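Local coordinates for archaeal flagellar ATP-binding protein FlaH (Methanocaldococcus jannaschii DSM 2661, PDB 4WIA) that probably binds ATP with magnesium and serves as an accessory component of the archaeal flagellum, with a suggested regulatory role in its assembly, at residues A[113-116]-A[117-120]; A[146-149]-A[150-154]. All blocks are in the same frame, centred on the assembly; numbering follows the deposited sequence.

Contact 1: A[113-116]-A[117-120]; sequences METR and AFYE
One face of the F118 ring is covered by the side chain of T115, three residues earlier, whose CB sits over the middle of the ring. The CH-pi contact runs 3.9 Å from T115 CB to the F118 ring centroid, only 10° from the ring normal. The methyl adds to it, with T115 CG2 3.9 Å from F118 CE1. The Y119 ring has F118 CB, 3.8 Å above its plane, over the centre of one face; the carbonyls of T115 and R116 approach this ring obliquely, T115 O coming within 3.3 Å of Y119 CD2. Threonine suits its place because its two branches do different work. At chi1 -44° the hydroxyl lies beside the backbone N and turns back to bond the carbonyl of K111 in the preceding helix, while CG2, opposite the N, is left to spread over the phenylalanine. The tyrosine likewise joins apolar packing to a polar tip: its ring packs on I124 and F126 of the central sheet, and its OH bonds V112 O. Of the backbone bonds between the two segments, those from F118 N to T115 O, 3.3 Å, and from E120 N to R116 O are weak. R116 O also accepts Y119 N at 3.0 Å, the donor standing 48° out of the carbonyl plane. R116 packs on V232, and E120 on I229, of a second subunit. T115 is the first residue to leave helical geometry, so the arrangement is a break between helix 108-114 and the short helix 116-119. It leads into strand 123-127, which by its place in the sheet is probably the Walker B strand of a RecA-like P-loop ATPase.

Contact 2: A[146-149]-A[150-154]; sequences MAFF and KRITA
F148 is held by two residues of the next turn, I152 and R151. With CG opposite the backbone N, chi1 166°, its ring lies where both can touch it. I152 CG1 packs over one face, toward the rim, in a CH-pi contact 4.1 Å from the F148 ring centroid and 25° off the ring normal. R151 NH1 comes to the ring edge, 3.7 Å from F148 CD1, and the guanidinium plane stands 80° to the ring. Bends at chi2 and chi3 put one face of the arginine's flat head against F148 CA. K150 places its aliphatic stem along the backbone, CG 3.4 Å from M146 O, and is long enough to carry NZ to a hydrogen bond with S179 O. F149, wholly apolar, faces the sheet and meets F126, I159, C161 and L29. Its carbonyl, F149 O, takes T153 N at 2.8 Å, and K150 N reaches M146 O at 2.9 Å, both regular alpha-helical bonds. Helix 142-153 is amphipathic, with buried F148, F149 and I152 against exposed R151. Through M146, F149 and I152 it packs on strands 29-33 and 158-163, while F148 turns to M113 and Y119; the helix thus covers one side of the sheet of the P-loop ATPase core.

Contact 1 comes first in the chain and contact 2 follows after strand 123-127, yet their centres lie just 12 Å apart, on the same side of the chain's centre. The two contacts meet directly: F148 and Y119 stand edge-to-face, with F148 CE2 3.5 Å from Y119 OH, and I152 CG2 touches Y119 CD1 at 3.9 Å. M113, a selenomethionine, packs on F148 and R151, while its backbone oxygen, M113 O, lies 3.4 Å from F148 CE1. Contact 1 thus lies against helix 142-153 on the flank of the sheet. Both contacts lie away from the probable ATP site around K40 and S41.

Contact 1: A[113-116]-A[117-120]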
loop_
_atom_site.group_PDB
_atom_site.type_symbol
_atom_site.label_atom_id
_atom_site.label_comp_id
_atom_site.label_asym_id
_atom_site.label_seq_id
_atom_site.Cartn_x
_atom_site.Cartn_y
_atom_site.Cartn_z
HETATM N N MSE A 113 23.951 20.735 -6.704
HETATM C CA MSE A 113 24.294 19.942 -7.887
HETATM C C MSE A 113 25.209 18.796 -7.535
HETATM O O MSE A 113 25.260 17.805 -8.250
HETATM C CB MSE A 113 24.842 20.780 -9.017
HETATM C CG MSE A 113 23.862 21.884 -9.378
HETATM SE SE MSE A 113 24.492 23.080 -10.807
HETATM C CE MSE A 113 25.431 21.685 -11.858
ATOM N N GLU A 114 25.920 18.914 -6.427
ATOM C CA GLU A 114 27.022 18.000 -6.113
ATOM C C GLU A 114 26.740 16.972 -5.032
ATOM O O GLU A 114 27.474 16.015 -4.881
ATOM C CB GLU A 114 28.219 18.799 -5.674
ATOM C CG GLU A 114 28.840 19.640 -6.745
ATOM C CD GLU A 114 30.109 20.322 -6.269
ATOM O OE1 GLU A 114 30.362 20.427 -5.045
ATOM O OE2 GLU A 114 30.816 20.820 -7.126
ATOM N N THR A 115 25.689 17.144 -4.268
ATOM C CA THR A 115 25.467 16.178 -3.219
ATOM C C THR A 115 24.745 14.909 -3.733
ATOM O O THR A 115 23.523 14.914 -3.952
ATOM C CB THR A 115 24.696 16.809 -2.055
ATOM O OG1 THR A 115 25.237 18.085 -1.778
ATOM C CG2 THR A 115 24.793 15.953 -0.812
ATOM N N ARG A 116 25.494 13.824 -3.869
ATOM C CA ARG A 116 24.998 12.571 -4.445
ATOM C C ARG A 116 23.806 12.049 -3.732
ATOM O O ARG A 116 22.910 11.468 -4.349
ATOM C CB ARG A 116 26.032 11.462 -4.334
ATOM C CG ARG A 116 27.369 11.728 -4.976
ATOM C CD ARG A 116 28.346 10.669 -4.482
ATOM N NE ARG A 116 29.346 10.276 -5.446
ATOM C CZ ARG A 116 30.363 9.448 -5.172
ATOM N NH1 ARG A 116 30.493 8.901 -3.949
ATOM N NH2 ARG A 116 31.265 9.177 -6.128
ATOM N N ALA A 117 23.847 12.194 -2.418
ATOM C CA ALA A 117 22.866 11.538 -1.553
ATOM C C ALA A 117 21.426 11.928 -1.921
ATOM O O ALA A 117 20.572 11.084 -1.902
ATOM C CB ALA A 117 23.133 11.838 -0.093
ATOM N N PHE A 118 21.221 13.181 -2.342
ATOM C CA PHE A 118 19.927 13.664 -2.648
ATOM C C PHE A 118 19.318 12.816 -3.748
ATOM O O PHE A 118 18.105 12.513 -3.691
ATOM C CB PHE A 118 19.915 15.131 -3.138
ATOM C CG PHE A 118 20.415 16.148 -2.160
ATOM C CD1 PHE A 118 20.658 15.841 -0.833
ATOM C CD2 PHE A 118 20.621 17.448 -2.594
ATOM C CE1 PHE A 118 21.119 16.813 0.038
ATOM C CE2 PHE A 118 21.116 18.413 -1.744
ATOM C CZ PHE A 118 21.363 18.089 -0.418
ATOM N N TYR A 119 20.132 12.457 -4.735
ATOM C CA TYR A 119 19.649 11.920 -6.022
ATOM C C TYR A 119 19.595 10.406 -6.037
ATOM O O TYR A 119 19.119 9.799 -7.000
ATOM C CB TYR A 119 20.468 12.482 -7.209
ATOM C CG TYR A 119 20.478 13.959 -7.149
ATOM C CD1 TYR A 119 19.324 14.679 -7.449
ATOM C CD2 TYR A 119 21.591 14.658 -6.649
ATOM C CE1 TYR A 119 19.273 16.063 -7.295
ATOM C CE2 TYR A 119 21.551 16.028 -6.504
ATOM C CZ TYR A 119 20.360 16.714 -6.803
ATOM O OH TYR A 119 20.285 18.081 -6.661
ATOM N N GLU A 120 19.905 9.781 -4.921
ATOM C CA GLU A 120 19.616 8.348 -4.815
ATOM C C GLU A 120 18.115 8.100 -4.634
ATOM O O GLU A 120 17.669 7.013 -4.848
ATOM C CB GLU A 120 20.356 7.714 -3.636
ATOM C CG GLU A 120 21.865 7.984 -3.572
ATOM C CD GLU A 120 22.451 7.409 -2.284
ATOM O OE1 GLU A 120 23.368 6.588 -2.366
ATOM O OE2 GLU A 120 21.947 7.747 -1.192
#

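Contact 2: A[146-149]-A[150-154]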
loop_
_atom_site.group_PDB
_atom_site.type_symbol
_atom_site.label_atom_id
_atom_site.label_comp_id
_atom_site.label_asym_id
_atom_site.label_seq_id
_atom_site.Cartn_x
_atom_site.Cartn_y
_atom_site.Cartn_z
HETATM N N MSE A 146 19.203 24.336 -14.471
HETATM C CA MSE A 146 18.118 23.685 -15.234
HETATM C C MSE A 146 18.665 22.517 -16.005
HETATM O O MSE A 146 18.082 21.457 -16.041
HETATM C CB MSE A 146 17.359 24.642 -16.171
HETATM C CG MSE A 146 16.558 25.732 -15.443
HETATM SE SE MSE A 146 15.268 25.166 -14.070
HETATM C CE MSE A 146 15.519 23.234 -14.366
ATOM N N ALA A 147 19.798 22.713 -16.639
ATOM C CA ALA A 147 20.432 21.644 -17.423
ATOM C C ALA A 147 20.767 20.462 -16.535
ATOM O O ALA A 147 20.623 19.322 -16.946
ATOM C CB ALA A 147 21.690 22.177 -18.118
ATOM N N PHE A 148 21.213 20.744 -15.320
ATOM C CA PHE A 148 21.520 19.699 -14.384
ATOM C C PHE A 148 20.267 18.920 -13.974
ATOM O O PHE A 148 20.253 17.684 -13.944
ATOM C CB PHE A 148 22.181 20.308 -13.146
ATOM C CG PHE A 148 22.225 19.350 -11.989
ATOM C CD1 PHE A 148 23.172 18.340 -11.963
ATOM C CD2 PHE A 148 21.237 19.370 -11.023
ATOM C CE1 PHE A 148 23.204 17.425 -10.953
ATOM C CE2 PHE A 148 21.258 18.451 -9.980
ATOM C CZ PHE A 148 22.251 17.468 -9.943
ATOM N N PHE A 149 19.220 19.649 -13.600
ATOM C CA PHE A 149 17.901 18.994 -13.292
ATOM C C PHE A 149 17.383 18.132 -14.452
ATOM O O PHE A 149 16.894 17.021 -14.228
ATOM C CB PHE A 149 16.829 20.020 -12.911
ATOM C CG PHE A 149 16.980 20.605 -11.532
ATOM C CD1 PHE A 149 17.800 20.043 -10.582
ATOM C CD2 PHE A 149 16.294 21.757 -11.217
ATOM C CE1 PHE A 149 17.932 20.608 -9.352
ATOM C CE2 PHE A 149 16.396 22.320 -9.966
ATOM C CZ PHE A 149 17.202 21.736 -9.025
ATOM N N LYS A 150 17.500 18.645 -15.667
ATOM C CA LYS A 150 17.132 17.864 -16.868
ATOM C C LYS A 150 17.899 16.535 -17.021
ATOM O O LYS A 150 17.362 15.539 -17.477
ATOM C CB LYS A 150 17.292 18.719 -18.146
ATOM C CG LYS A 150 16.180 19.742 -18.298
ATOM C CD LYS A 150 14.778 19.170 -18.093
ATOM C CE LYS A 150 13.805 20.346 -18.202
ATOM N NZ LYS A 150 12.479 20.091 -18.767
ATOM N N ARG A 151 19.149 16.564 -16.616
ATOM C CA ARG A 151 20.035 15.427 -16.610
ATOM C C ARG A 151 19.541 14.415 -15.574
ATOM O O ARG A 151 19.421 13.227 -15.860
ATOM C CB ARG A 151 21.445 15.973 -16.262
ATOM C CG ARG A 151 22.579 15.587 -17.161
ATOM C CD ARG A 151 23.491 16.799 -17.501
ATOM N NE ARG A 151 24.179 17.383 -16.326
ATOM C CZ ARG A 151 24.581 18.658 -16.188
ATOM N NH1 ARG A 151 25.158 19.043 -15.044
ATOM N NH2 ARG A 151 24.405 19.555 -17.168
ATOM N N ILE A 152 19.132 14.885 -14.409
ATOM C CA ILE A 152 18.582 13.972 -13.398
ATOM C C ILE A 152 17.176 13.428 -13.773
ATOM O O ILE A 152 16.904 12.224 -13.608
ATOM C CB ILE A 152 18.526 14.649 -12.037
ATOM C CG1 ILE A 152 19.900 15.117 -11.597
ATOM C CG2 ILE A 152 17.893 13.744 -11.009
ATOM C CD1 ILE A 152 20.863 14.023 -11.210
ATOM N N THR A 153 16.289 14.279 -14.264
ATOM C CA THR A 153 14.940 13.796 -14.667
ATOM C C THR A 153 15.020 12.867 -15.841
ATOM O O THR A 153 14.194 11.973 -15.983
ATOM C CB THR A 153 13.927 14.925 -14.954
ATOM O OG1 THR A 153 14.433 15.848 -15.924
ATOM C CG2 THR A 153 13.657 15.690 -13.697
ATOM N N ALA A 154 16.059 13.017 -16.659
ATOM C CA ALA A 154 16.295 12.055 -17.737
ATOM C C ALA A 154 16.537 10.646 -17.201
ATOM O O ALA A 154 16.379 9.675 -17.925
ATOM C CB ALA A 154 17.467 12.491 -18.615
#